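Local coordinates for cell wall surface anchor family protein (Streptococcus agalactiae serogroup V, PDB 3PF2) that forms the shaft of the type 1 pilus of group B Streptococcus as its major (backbone) pilin, here its calcium-binding C-terminal fragment, at residues 35-38 and 39-43; 52-55 and 56-59; 65-69 and 70-74; 111-115 and 116-120; 138-141 and 142-146. All coordinates share one frame; numbering follows the deposited sequence.

Contact 1: 35-38 and 39-43; sequences STIP and ANLGD
Pro-38 and Leu-41 meet where the chain leaves an extended loop and winds into the short 3-10 segment 41-43. The amide N of Leu-41 donates to Pro-38 O at 3.1 Å, a bent bond (142° at the hydrogen) that reaches the oxygen from above the carbonyl plane. Proline suits the position before this first turn, since its closed ring restricts phi and it has no N-H left needing a partner. Asn-40 arches back over it: OD1 lies 3.2 Å from Pro-38 CB, and the two side chains cross nearly at right angles. This is the loop that links strands 29-35 and 46-52 in the first of the fragment's two Ig-like domains, at the end where a calcium ion lies about 12 Å from the side chain of Asn-40. Leu-41 sends CG trans to its own nitrogen (chi1 -176°), which turns the branch back along the incoming chain and leaves CD2 3.7 Å from Ile-37 CG2. Branched aliphatic residues fit here because both are buried, and Phe-47 of strand 46-52 touches each of them. Pro-38 packs on Tyr-44, while Ala-39, small and exposed, adds little bulk at the bend.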
loop_
_atom_site.group_PDB
_atom_site.type_symbol
_atom_site.label_atom_id
_atom_site.label_comp_id
_atom_site.label_asym_id
_atom_site.label_seq_id
_atom_site.Cartn_x
_atom_site.Cartn_y
_atom_site.Cartn_z
ATOM N N SER A 35 9.775 -2.377 -16.965
ATOM C CA SER A 35 9.869 -3.152 -18.205
ATOM C C SER A 35 11.264 -3.060 -18.761
ATOM O O SER A 35 11.879 -2.005 -18.724
ATOM C CB SER A 35 8.919 -2.591 -19.266
ATOM O OG SER A 35 8.973 -3.386 -20.445
ATOM N N THR A 36 11.759 -4.157 -19.310
ATOM C CA THR A 36 12.940 -4.061 -20.158
ATOM C C THR A 36 12.575 -3.330 -21.458
ATOM O O THR A 36 11.416 -3.308 -21.873
ATOM C CB THR A 36 13.573 -5.440 -20.470
ATOM O OG1 THR A 36 12.641 -6.241 -21.207
ATOM C CG2 THR A 36 13.939 -6.167 -19.194
ATOM N N ILE A 37 13.576 -2.703 -22.062
ATOM C CA ILE A 37 13.393 -1.964 -23.308
ATOM C C ILE A 37 14.381 -2.519 -24.331
ATOM O O ILE A 37 15.563 -2.636 -24.034
ATOM C CB ILE A 37 13.625 -0.437 -23.096
ATOM C CG1 ILE A 37 12.579 0.175 -22.157
ATOM C CG2 ILE A 37 13.656 0.297 -24.428
ATOM C CD1 ILE A 37 11.109 0.064 -22.617
ATOM N N PRO A 38 13.898 -2.877 -25.542
ATOM C CA PRO A 38 14.834 -3.287 -26.597
ATOM C C PRO A 38 15.463 -2.096 -27.319
ATOM O O PRO A 38 14.862 -1.017 -27.368
ATOM C CB PRO A 38 13.941 -4.074 -27.556
ATOM C CG PRO A 38 12.603 -3.444 -27.407
ATOM C CD PRO A 38 12.494 -3.009 -25.963
ATOM N N ALA A 39 16.660 -2.288 -27.879
ATOM C CA ALA A 39 17.295 -1.248 -28.697
ATOM C C ALA A 39 16.486 -0.913 -29.956
ATOM O O ALA A 39 16.528 0.223 -30.447
ATOM C CB ALA A 39 18.735 -1.637 -29.056
ATOM N N ASN A 40 15.740 -1.891 -30.468
ATOM C CA ASN A 40 14.820 -1.644 -31.591
ATOM C C ASN A 40 13.440 -1.093 -31.190
ATOM O O ASN A 40 12.453 -1.219 -31.934
ATOM C CB ASN A 40 14.701 -2.881 -32.501
ATOM C CG ASN A 40 14.111 -4.101 -31.787
ATOM O OD1 ASN A 40 13.492 -3.998 -30.727
ATOM N ND2 ASN A 40 14.303 -5.268 -32.386
ATOM N N LEU A 41 13.369 -0.463 -30.019
ATOM C CA LEU A 41 12.144 0.192 -29.598
ATOM C C LEU A 41 11.591 1.147 -30.676
ATOM O O LEU A 41 10.387 1.333 -30.774
ATOM C CB LEU A 41 12.355 0.949 -28.270
ATOM C CG LEU A 41 11.097 1.589 -27.683
ATOM C CD1 LEU A 41 10.035 0.545 -27.280
ATOM C CD2 LEU A 41 11.444 2.490 -26.513
ATOM N N GLY A 42 12.481 1.735 -31.481
ATOM C CA GLY A 42 12.072 2.671 -32.534
ATOM C C GLY A 42 11.087 2.097 -33.535
ATOM O O GLY A 42 10.309 2.842 -34.140
ATOM N N ASP A 43 11.116 0.773 -33.688
ATOM C CA ASP A 43 10.214 0.043 -34.590
ATOM C C ASP A 43 8.803 -0.154 -34.038
ATOM O O ASP A 43 7.877 -0.464 -34.790
ATOM C CB ASP A 43 10.776 -1.347 -34.883
ATOM C CG ASP A 43 12.023 -1.326 -35.743
ATOM O OD1 ASP A 43 12.320 -0.297 -36.389
ATOM O OD2 ASP A 43 12.702 -2.376 -35.767
#

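Contact 2: 52-55 and 56-59; sequences KFAD and GLTY
Residues Ala-54 to Leu-57 form a type I beta turn, closed by a bond from Leu-57 N to Ala-54 O of 3.0 Å and 160° at the hydrogen. The turn carries the chain from strand 46-52 into strand 57-67, and so from one sheet of the Ig-like sandwich to the other. Gly-56 follows Asp-55 in the turn; it is buried and brings no side chain into a tight corner. Asp-55, by contrast, stands at an exposed position, its CB leading away from 56-59, which suits a charged residue.

The apolar side chains gather on one another. Phe-53 presents the edge of its ring to Leu-57, whose CD1 lies close to the ring plane and 4.0 Å from Phe-53 CD1; the two side chains cross at about a right angle. With CG anti to the carbonyl carbon (chi1 -60°) Leu-57 leans toward the ring, and its CD1 also lies 4.3 Å from Ala-54 CB. Large hydrophobic groups suit the buried positions of Phe-53 and Leu-57, which face the sandwich interior: Phe-53 rests on Val-136 and Leu-91, while Leu-57 touches Ser-138 and Ile-150. Tyr-59 is partly exposed, yet its ring reaches the same Val-136 and Leu-91. The aromatic pair meets obliquely, with Phe-53 CE2 4.3 Å from Tyr-59 CD1.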
loop_
_atom_site.group_PDB
_atom_site.type_symbol
_atom_site.label_atom_id
_atom_site.label_comp_id
_atom_site.label_asym_id
_atom_site.label_seq_id
_atom_site.Cartn_x
_atom_site.Cartn_y
_atom_site.Cartn_z
ATOM N N LYS A 52 -4.913 -2.463 -13.379
ATOM C CA LYS A 52 -6.189 -2.436 -12.685
ATOM C C LYS A 52 -5.898 -2.548 -11.187
ATOM O O LYS A 52 -5.496 -3.607 -10.702
ATOM C CB LYS A 52 -7.113 -3.563 -13.166
ATOM C CG LYS A 52 -8.493 -3.532 -12.504
ATOM C CD LYS A 52 -9.459 -4.535 -13.123
ATOM C CE LYS A 52 -10.594 -4.888 -12.162
ATOM N NZ LYS A 52 -11.261 -3.711 -11.541
ATOM N N PHE A 53 -6.042 -1.440 -10.467
ATOM C CA PHE A 53 -5.738 -1.458 -9.032
ATOM C C PHE A 53 -6.832 -2.139 -8.218
ATOM O O PHE A 53 -8.020 -1.923 -8.464
ATOM C CB PHE A 53 -5.433 -0.043 -8.518
ATOM C CG PHE A 53 -4.115 0.473 -8.975
ATOM C CD1 PHE A 53 -2.936 0.083 -8.325
ATOM C CD2 PHE A 53 -4.025 1.315 -10.091
ATOM C CE1 PHE A 53 -1.687 0.551 -8.764
ATOM C CE2 PHE A 53 -2.790 1.785 -10.525
ATOM C CZ PHE A 53 -1.617 1.405 -9.867
ATOM N N ALA A 54 -6.423 -2.990 -7.273
ATOM C CA ALA A 54 -7.342 -3.652 -6.339
ATOM C C ALA A 54 -8.233 -2.633 -5.632
ATOM O O ALA A 54 -7.836 -1.481 -5.447
ATOM C CB ALA A 54 -6.555 -4.457 -5.303
ATOM N N ASP A 55 -9.439 -3.066 -5.254
ATOM C CA ASP A 55 -10.393 -2.221 -4.533
ATOM C C ASP A 55 -9.756 -1.474 -3.364
ATOM O O ASP A 55 -10.078 -0.312 -3.115
ATOM C CB ASP A 55 -11.546 -3.079 -3.991
ATOM C CG ASP A 55 -12.424 -3.654 -5.093
ATOM O OD1 ASP A 55 -12.220 -3.298 -6.270
ATOM O OD2 ASP A 55 -13.313 -4.477 -4.778
ATOM N N GLY A 56 -8.881 -2.174 -2.645
ATOM C CA GLY A 56 -8.274 -1.668 -1.415
ATOM C C GLY A 56 -7.106 -0.726 -1.638
ATOM O O GLY A 56 -6.439 -0.324 -0.681
ATOM N N LEU A 57 -6.845 -0.378 -2.895
ATOM C CA LEU A 57 -5.807 0.602 -3.224
ATOM C C LEU A 57 -6.419 1.856 -3.833
ATOM O O LEU A 57 -7.325 1.762 -4.653
ATOM C CB LEU A 57 -4.795 -0.002 -4.195
ATOM C CG LEU A 57 -4.036 -1.253 -3.732
ATOM C CD1 LEU A 57 -3.183 -1.792 -4.848
ATOM C CD2 LEU A 57 -3.157 -0.964 -2.509
ATOM N N THR A 58 -5.928 3.023 -3.420
ATOM C CA THR A 58 -6.293 4.293 -4.057
ATOM C C THR A 58 -5.079 4.859 -4.789
ATOM O O THR A 58 -4.043 5.130 -4.183
ATOM C CB THR A 58 -6.865 5.320 -3.033
ATOM O OG1 THR A 58 -8.086 4.807 -2.481
ATOM C CG2 THR A 58 -7.149 6.690 -3.709
ATOM N N TYR A 59 -5.219 5.018 -6.105
ATOM C CA TYR A 59 -4.244 5.692 -6.953
ATOM C C TYR A 59 -4.145 7.185 -6.614
ATOM O O TYR A 59 -5.171 7.856 -6.391
ATOM C CB TYR A 59 -4.652 5.518 -8.426
ATOM C CG TYR A 59 -3.964 6.456 -9.405
ATOM C CD1 TYR A 59 -2.780 6.087 -10.045
ATOM C CD2 TYR A 59 -4.517 7.703 -9.706
ATOM C CE1 TYR A 59 -2.153 6.944 -10.952
ATOM C CE2 TYR A 59 -3.903 8.568 -10.593
ATOM C CZ TYR A 59 -2.733 8.177 -11.221
ATOM O OH TYR A 59 -2.112 9.020 -12.114
#

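Contact 3: 65-69 and 70-74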
loop_
_atom_site.group_PDB
_atom_site.type_symbol
_atom_site.label_atom_id
_atom_site.label_comp_id
_atom_site.label_asym_id
_atom_site.label_seq_id
_atom_site.Cartn_x
_atom_site.Cartn_y
_atom_site.Cartn_z
ATOM N N ILE A 65 8.924 9.241 -14.855
ATOM C CA ILE A 65 9.240 8.044 -15.653
ATOM C C ILE A 65 10.666 8.118 -16.192
ATOM O O ILE A 65 11.042 9.121 -16.811
ATOM C CB ILE A 65 8.194 7.814 -16.775
ATOM C CG1 ILE A 65 6.807 7.626 -16.157
ATOM C CG2 ILE A 65 8.579 6.621 -17.671
ATOM C CD1 ILE A 65 5.709 7.268 -17.136
ATOM N N LYS A 66 11.449 7.058 -15.949
ATOM C CA LYS A 66 12.883 7.027 -16.238
ATOM C C LYS A 66 13.274 5.836 -17.088
ATOM O O LYS A 66 12.726 4.752 -16.926
ATOM C CB LYS A 66 13.717 6.932 -14.943
ATOM C CG LYS A 66 13.411 7.961 -13.876
ATOM C CD LYS A 66 13.861 9.360 -14.286
ATOM C CE LYS A 66 15.359 9.437 -14.563
ATOM N NZ LYS A 66 16.207 9.359 -13.345
ATOM N N ILE A 67 14.223 6.062 -17.992
ATOM C CA ILE A 67 15.020 4.989 -18.576
ATOM C C ILE A 67 16.477 5.305 -18.290
ATOM O O ILE A 67 17.006 6.326 -18.758
ATOM C CB ILE A 67 14.790 4.813 -20.096
ATOM C CG1 ILE A 67 13.321 4.496 -20.385
ATOM C CG2 ILE A 67 15.683 3.704 -20.620
ATOM C CD1 ILE A 67 12.934 4.589 -21.861
ATOM N N GLY A 68 17.125 4.444 -17.504
ATOM C CA GLY A 68 18.476 4.724 -17.009
ATOM C C GLY A 68 18.409 6.075 -16.326
ATOM O O GLY A 68 17.478 6.335 -15.571
ATOM N N SER A 69 19.360 6.950 -16.638
ATOM C CA SER A 69 19.425 8.282 -16.036
ATOM C C SER A 69 18.464 9.264 -16.698
ATOM O O SER A 69 18.337 10.409 -16.257
ATOM C CB SER A 69 20.843 8.834 -16.152
ATOM O OG SER A 69 21.137 9.101 -17.510
ATOM N N LYS A 70 17.803 8.828 -17.765
ATOM C CA LYS A 70 17.023 9.739 -18.595
ATOM C C LYS A 70 15.568 9.811 -18.184
ATOM O O LYS A 70 14.970 8.804 -17.782
ATOM C CB LYS A 70 17.139 9.333 -20.064
ATOM C CG LYS A 70 18.522 9.537 -20.635
ATOM C CD LYS A 70 18.543 10.647 -21.657
ATOM C CE LYS A 70 19.926 10.795 -22.293
ATOM N NZ LYS A 70 20.337 9.638 -23.151
ATOM N N THR A 71 14.993 11.004 -18.309
ATOM C CA THR A 71 13.594 11.229 -17.964
ATOM C C THR A 71 12.707 11.316 -19.203
ATOM O O THR A 71 13.073 11.963 -20.196
ATOM C CB THR A 71 13.422 12.532 -17.143
ATOM O OG1 THR A 71 14.339 12.536 -16.039
ATOM C CG2 THR A 71 12.009 12.672 -16.644
ATOM N N LEU A 72 11.547 10.664 -19.138
ATOM C CA LEU A 72 10.493 10.849 -20.131
ATOM C C LEU A 72 9.414 11.806 -19.622
ATOM O O LEU A 72 9.068 11.793 -18.440
ATOM C CB LEU A 72 9.875 9.507 -20.538
ATOM C CG LEU A 72 10.787 8.438 -21.142
ATOM C CD1 LEU A 72 9.953 7.229 -21.539
ATOM C CD2 LEU A 72 11.569 8.940 -22.340
ATOM N N ASN A 73 8.877 12.626 -20.521
ATOM C CA ASN A 73 7.985 13.718 -20.125
ATOM C C ASN A 73 6.533 13.493 -20.502
ATOM O O ASN A 73 6.227 13.100 -21.625
ATOM C CB ASN A 73 8.487 15.040 -20.709
ATOM C CG ASN A 73 9.978 15.222 -20.524
ATOM O OD1 ASN A 73 10.704 15.482 -21.481
ATOM N ND2 ASN A 73 10.451 15.062 -19.286
ATOM N N ARG A 74 5.638 13.758 -19.560
ATOM C CA ARG A 74 4.210 13.579 -19.776
ATOM C C ARG A 74 3.714 14.464 -20.915
ATOM O O ARG A 74 4.114 15.618 -21.029
ATOM C CB ARG A 74 3.416 13.861 -18.491
ATOM C CG ARG A 74 1.971 13.393 -18.569
ATOM C CD ARG A 74 1.222 13.644 -17.289
ATOM N NE ARG A 74 -0.221 13.500 -17.485
ATOM C CZ ARG A 74 -1.120 13.529 -16.506
ATOM N NH1 ARG A 74 -0.733 13.688 -15.250
ATOM N NH2 ARG A 74 -2.410 13.400 -16.785
HETATM O O HOH W 1 7.636 11.549 -16.327
HETATM O O HOH W 2 17.008 12.796 -15.927
#
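A chi1 of -60° sets Ile-65 CG2 anti to the backbone N, beside the carbonyl carbon, where it meets Leu-72 CD1 at 4.1 Å. Ile-67 instead reaches Leu-72 with CD1, the end of the CG1 branch that stands anti to its carbonyl carbon, 4.0 Å from Leu-72 CD1. All three side chains lie on the same face of a beta hairpin. On the other face Lys-66 folds back through bends at chi2, chi3 and chi4, so that its CE passes 3.6 Å from Thr-71 OG1: the aliphatic part of the lysine lies against the threonine at a partly exposed non-hydrogen-bonded pair.

A type II' turn from Ile-67 to Lys-70 joins the strands. Gly-68 has a positive phi (54°), easily reached by a residue without a side chain, and Ser-69 follows at the exposed corner. Ile-67 and Lys-70 are bonded both ways, with Ile-67 N to Lys-70 O and Lys-70 N to Ile-67 O each 2.8 Å. Leu-72 N donates to Ile-65 O at 2.8 Å and 170°, and a water bridges Ile-65 N and Leu-72 O. Another water links Ser-69 O to Thr-71 OG1.

Ser-69 OG is hydrogen-bonded to Asp-127 OD1, and Lys-70 NZ reaches Leu-106 O. Both isoleucines pack on Leu-132 of strand 132-140, while Ile-67 meets Ile-103 and Leu-72 meets Leu-106 of helix 100-106; strand 70-72 is one of the sheet's two outermost strands.

Contact 4: 111-115 and 116-120; sequences TLVKN and QDALD
Asn-115 sits at the N-cap of helix 116-121 and grips its first turn with two oxygens. OD1 accepts from Ala-118 N at 3.1 Å, the donor lying in the plane of the side-chain carbonyl and on a lone pair; a second, weak bond comes from Asp-117 N, short at 2.7 Å but bent to 123° at the hydrogen. The backbone oxygen starts the helical pattern by accepting from Leu-119 N at 2.9 Å. Asparagine suits this place because its short amide can reach forward to amides at the helix start that have no preceding turn to bond. CG stands trans to the backbone nitrogen (chi1 177°), which swings the amide forward beside these N-H groups.

The close apolar part is small. Val-113 CG1 rests 3.9 Å from Ala-118 CB and 4.3 Å from Leu-119 CB, a hydrophobic touch between the residue two before the cap and the first helical turn; Ala-118 is exposed although its CB takes part. Around it the contact is open: Lys-114 points away, and Asp-117 is exposed. Acidic Asp-117 probably also interacts favourably with the positive end of the helix dipole. Across one helical turn, Gln-116 NE2 donates to Asp-120 OD1 at 2.9 Å on the syn side of the carboxylate, whose other oxygen forms a salt bridge with Arg-175.

Leu-119 is the buried residue here, lying on Phe-131 and on the calcium ligand Asp-10 of strand 9-13. Gln-116 NE2 also reaches Thr-9 O, tying the helix to that edge strand, while Val-113 bonds through its backbone to Ala-130 just before strand 132-140.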
loop_
_atom_site.group_PDB
_atom_site.type_symbol
_atom_site.label_atom_id
_atom_site.label_comp_id
_atom_site.label_asym_id
_atom_site.label_seq_id
_atom_site.Cartn_x
_atom_site.Cartn_y
_atom_site.Cartn_z
ATOM N N THR A 111 23.380 0.607 -21.497
ATOM C CA THR A 111 23.371 -0.847 -21.502
ATOM C C THR A 111 22.019 -1.274 -20.933
ATOM O O THR A 111 21.657 -0.898 -19.821
ATOM C CB THR A 111 24.547 -1.433 -20.712
ATOM O OG1 THR A 111 25.778 -1.036 -21.339
ATOM C CG2 THR A 111 24.478 -2.965 -20.669
ATOM N N LEU A 112 21.269 -2.031 -21.721
ATOM C CA LEU A 112 19.870 -2.310 -21.389
ATOM C C LEU A 112 19.741 -3.626 -20.633
ATOM O O LEU A 112 20.355 -4.640 -21.003
ATOM C CB LEU A 112 18.996 -2.306 -22.657
ATOM C CG LEU A 112 19.153 -1.064 -23.551
ATOM C CD1 LEU A 112 18.551 -1.273 -24.950
ATOM C CD2 LEU A 112 18.561 0.160 -22.885
ATOM N N VAL A 113 18.961 -3.603 -19.551
ATOM C CA VAL A 113 18.646 -4.840 -18.856
ATOM C C VAL A 113 17.844 -5.711 -19.814
ATOM O O VAL A 113 16.974 -5.216 -20.536
ATOM C CB VAL A 113 17.872 -4.579 -17.553
ATOM C CG1 VAL A 113 17.460 -5.882 -16.908
ATOM C CG2 VAL A 113 18.747 -3.782 -16.585
ATOM N N LYS A 114 18.135 -7.004 -19.847
ATOM C CA LYS A 114 17.402 -7.842 -20.790
ATOM C C LYS A 114 16.754 -9.090 -20.209
ATOM O O LYS A 114 15.824 -9.616 -20.801
ATOM C CB LYS A 114 18.255 -8.167 -22.019
ATOM C CG LYS A 114 19.494 -8.957 -21.728
ATOM C CD LYS A 114 20.325 -9.108 -23.002
ATOM C CE LYS A 114 21.467 -10.076 -22.798
ATOM N NZ LYS A 114 22.243 -10.266 -24.060
ATOM N N ASN A 115 17.235 -9.539 -19.057
ATOM C CA ASN A 115 16.809 -10.799 -18.457
ATOM C C ASN A 115 15.708 -10.549 -17.393
ATOM O O ASN A 115 15.783 -9.573 -16.650
ATOM C CB ASN A 115 18.071 -11.467 -17.870
ATOM C CG ASN A 115 17.791 -12.746 -17.146
ATOM O OD1 ASN A 115 17.346 -12.728 -16.001
ATOM N ND2 ASN A 115 18.101 -13.883 -17.786
ATOM N N GLN A 116 14.692 -11.418 -17.349
ATOM C CA GLN A 116 13.613 -11.308 -16.360
ATOM C C GLN A 116 14.162 -11.275 -14.930
ATOM O O GLN A 116 13.705 -10.465 -14.131
ATOM C CB GLN A 116 12.628 -12.475 -16.491
ATOM C CG GLN A 116 11.535 -12.507 -15.425
ATOM C CD GLN A 116 10.429 -11.512 -15.709
ATOM O OE1 GLN A 116 9.755 -11.602 -16.742
ATOM N NE2 GLN A 116 10.236 -10.559 -14.806
ATOM N N ASP A 117 15.102 -12.175 -14.601
ATOM C CA ASP A 117 15.625 -12.233 -13.222
ATOM C C ASP A 117 16.413 -10.966 -12.869
ATOM O O ASP A 117 16.312 -10.465 -11.751
ATOM C CB ASP A 117 16.511 -13.458 -12.979
ATOM C CG ASP A 117 15.790 -14.769 -13.181
ATOM O OD1 ASP A 117 14.604 -14.884 -12.801
ATOM O OD2 ASP A 117 16.435 -15.702 -13.719
ATOM N N ALA A 118 17.212 -10.469 -13.819
ATOM C CA ALA A 118 17.956 -9.211 -13.619
ATOM C C ALA A 118 16.975 -8.071 -13.371
ATOM O O ALA A 118 17.206 -7.220 -12.492
ATOM C CB ALA A 118 18.867 -8.892 -14.821
ATOM N N LEU A 119 15.871 -8.075 -14.114
ATOM C CA LEU A 119 14.850 -7.040 -13.942
ATOM C C LEU A 119 14.257 -7.133 -12.536
ATOM O O LEU A 119 14.173 -6.116 -11.819
ATOM C CB LEU A 119 13.767 -7.122 -15.026
ATOM C CG LEU A 119 12.730 -6.002 -14.923
ATOM C CD1 LEU A 119 13.338 -4.611 -15.220
ATOM C CD2 LEU A 119 11.506 -6.282 -15.801
ATOM N N ASP A 120 13.906 -8.360 -12.132
ATOM C CA ASP A 120 13.283 -8.624 -10.829
ATOM C C ASP A 120 14.186 -8.173 -9.687
ATOM O O ASP A 120 13.697 -7.758 -8.622
ATOM C CB ASP A 120 13.022 -10.130 -10.636
ATOM C CG ASP A 120 11.936 -10.675 -11.541
ATOM O OD1 ASP A 120 11.227 -9.904 -12.212
ATOM O OD2 ASP A 120 11.771 -11.910 -11.564
#

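Contact 5: 138-141 and 142-146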
loop_
_atom_site.group_PDB
_atom_site.type_symbol
_atom_site.label_atom_id
_atom_site.label_comp_id
_atom_site.label_asym_id
_atom_site.label_seq_id
_atom_site.Cartn_x
_atom_site.Cartn_y
_atom_site.Cartn_z
ATOM N N SER A 138 0.369 5.683 -4.434
ATOM C CA SER A 138 -0.783 4.877 -4.063
ATOM C C SER A 138 -0.952 4.920 -2.547
ATOM O O SER A 138 -0.006 5.223 -1.843
ATOM C CB SER A 138 -0.513 3.422 -4.503
ATOM O OG SER A 138 -1.633 2.578 -4.292
ATOM N N THR A 139 -2.169 4.655 -2.069
ATOM C CA THR A 139 -2.401 4.412 -0.634
ATOM C C THR A 139 -3.219 3.139 -0.479
ATOM O O THR A 139 -3.879 2.706 -1.419
ATOM C CB THR A 139 -3.174 5.562 0.050
ATOM O OG1 THR A 139 -4.466 5.709 -0.565
ATOM C CG2 THR A 139 -2.414 6.882 -0.038
ATOM N N ILE A 140 -3.155 2.521 0.700
ATOM C CA ILE A 140 -4.103 1.482 1.059
ATOM C C ILE A 140 -5.336 2.204 1.621
ATOM O O ILE A 140 -5.190 3.153 2.384
ATOM C CB ILE A 140 -3.531 0.548 2.154
ATOM C CG1 ILE A 140 -2.244 -0.145 1.669
ATOM C CG2 ILE A 140 -4.576 -0.492 2.594
ATOM C CD1 ILE A 140 -1.509 -1.006 2.732
ATOM N N ASN A 141 -6.533 1.767 1.246
ATOM C CA ASN A 141 -7.750 2.418 1.741
ATOM C C ASN A 141 -8.593 1.524 2.654
ATOM O O ASN A 141 -8.196 0.403 2.987
ATOM C CB ASN A 141 -8.583 2.966 0.574
ATOM C CG ASN A 141 -9.072 1.879 -0.345
ATOM O OD1 ASN A 141 -9.602 0.877 0.116
ATOM N ND2 ASN A 141 -8.911 2.073 -1.658
ATOM N N GLU A 142 -9.754 2.039 3.051
ATOM C CA GLU A 142 -10.662 1.361 3.975
ATOM C C GLU A 142 -11.253 0.050 3.452
ATOM O O GLU A 142 -11.871 -0.695 4.204
ATOM C CB GLU A 142 -11.774 2.340 4.412
ATOM C CG GLU A 142 -12.917 2.571 3.407
ATOM C CD GLU A 142 -12.541 3.453 2.221
ATOM O OE1 GLU A 142 -11.492 4.134 2.255
ATOM O OE2 GLU A 142 -13.308 3.465 1.224
ATOM N N LYS A 143 -11.076 -0.235 2.166
ATOM C CA LYS A 143 -11.602 -1.468 1.593
ATOM C C LYS A 143 -10.652 -2.657 1.773
ATOM O O LYS A 143 -11.012 -3.796 1.489
ATOM C CB LYS A 143 -11.958 -1.261 0.115
ATOM C CG LYS A 143 -13.082 -0.239 -0.096
ATOM C CD LYS A 143 -13.588 -0.297 -1.539
ATOM C CE LYS A 143 -14.763 0.647 -1.774
ATOM N NZ LYS A 143 -14.317 1.962 -2.337
ATOM N N ALA A 144 -9.442 -2.393 2.259
ATOM C CA ALA A 144 -8.482 -3.458 2.527
ATOM C C ALA A 144 -9.024 -4.442 3.555
ATOM O O ALA A 144 -9.797 -4.060 4.458
ATOM C CB ALA A 144 -7.166 -2.860 3.027
ATOM N N VAL A 145 -8.633 -5.708 3.429
ATOM C CA VAL A 145 -8.882 -6.670 4.509
ATOM C C VAL A 145 -7.667 -6.610 5.415
ATOM O O VAL A 145 -6.539 -6.708 4.932
ATOM C CB VAL A 145 -9.094 -8.107 3.982
ATOM C CG1 VAL A 145 -9.229 -9.103 5.149
ATOM C CG2 VAL A 145 -10.349 -8.177 3.155
ATOM N N LEU A 146 -7.890 -6.424 6.717
ATOM C CA LEU A 146 -6.769 -6.276 7.644
ATOM C C LEU A 146 -5.979 -7.585 7.786
ATOM O O LEU A 146 -6.555 -8.639 8.061
ATOM C CB LEU A 146 -7.244 -5.725 8.994
ATOM C CG LEU A 146 -7.981 -4.377 8.933
ATOM C CD1 LEU A 146 -8.243 -3.862 10.336
ATOM C CD2 LEU A 146 -7.204 -3.307 8.132
#
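Asn-141 meets Lys-143 and Ala-144 where strand 132-140 ends and a type I beta turn, Asn-141 to Ala-144, takes over. Its CB lies beside the next amide and 3.6 Å from Glu-142 OE1. From there CG is held between the backbone nitrogen and the carbonyl carbon (chi1 63°), which folds the amide over the start of the turn. At the tip OD1 accepts from Lys-143 N at 2.8 Å and 154°, with the donor in the carbonyl plane. This is an Asx turn, for which asparagine is well fitted: its short side chain mimics a backbone carbonyl. The other tip atom, ND2, faces back toward strand 57-67 and donates to Asp-55 O and Thr-58 OG1, so both ends of a buried amide have partners and its rotation is fixed.

The main chain closes the beta turn with Ala-144 N to Asn-141 O, 3.1 Å and 167°, the donor standing above the carbonyl plane. Beside this bond Ala-144 CB packs 3.5 Å from Ile-140 CG2, a tight apolar touch that suits a small methyl against a beta-branched one. Both residues also lie on Thr-181 of strand 178-190 and on Ile-150, where the first domain meets the strand leading into the second. Glu-142 and Lys-143, less buried, form a long salt bridge, Lys-143 NZ to Glu-142 OE2 at 4.0 Å.

The chemistry thus divides by depth: the buried amide, used at both ends, joins this turn to the neighbouring one, whereas the loosely paired charges probably add little rigidity.

How the contacts relate
All five contacts are local and belong to the first domain, yet their settings differ. Contacts 1 and 5 are largely buried, contacts 2 and 3 partly so, and contact 4 lies at the surface. Contacts 2, 3 and 5 share one sheet: contacts 2 and 3 use strand 57-67, and contact 5 follows the end of neighbouring strand 132-140; Gly-56 O and Asn-141 N, 2.8 Å apart, probably hydrogen-bond. Contacts 1 and 4 meet at the end of the domain away from contacts 2 and 5, where Leu-112 CD1 packs on Ile-37 O. Contact 2 combines aromatic and aliphatic packing, contact 3 is aliphatic, and asparagine carbonyls organise contacts 4 and 5, one capping a helix, the other forming an Asx turn.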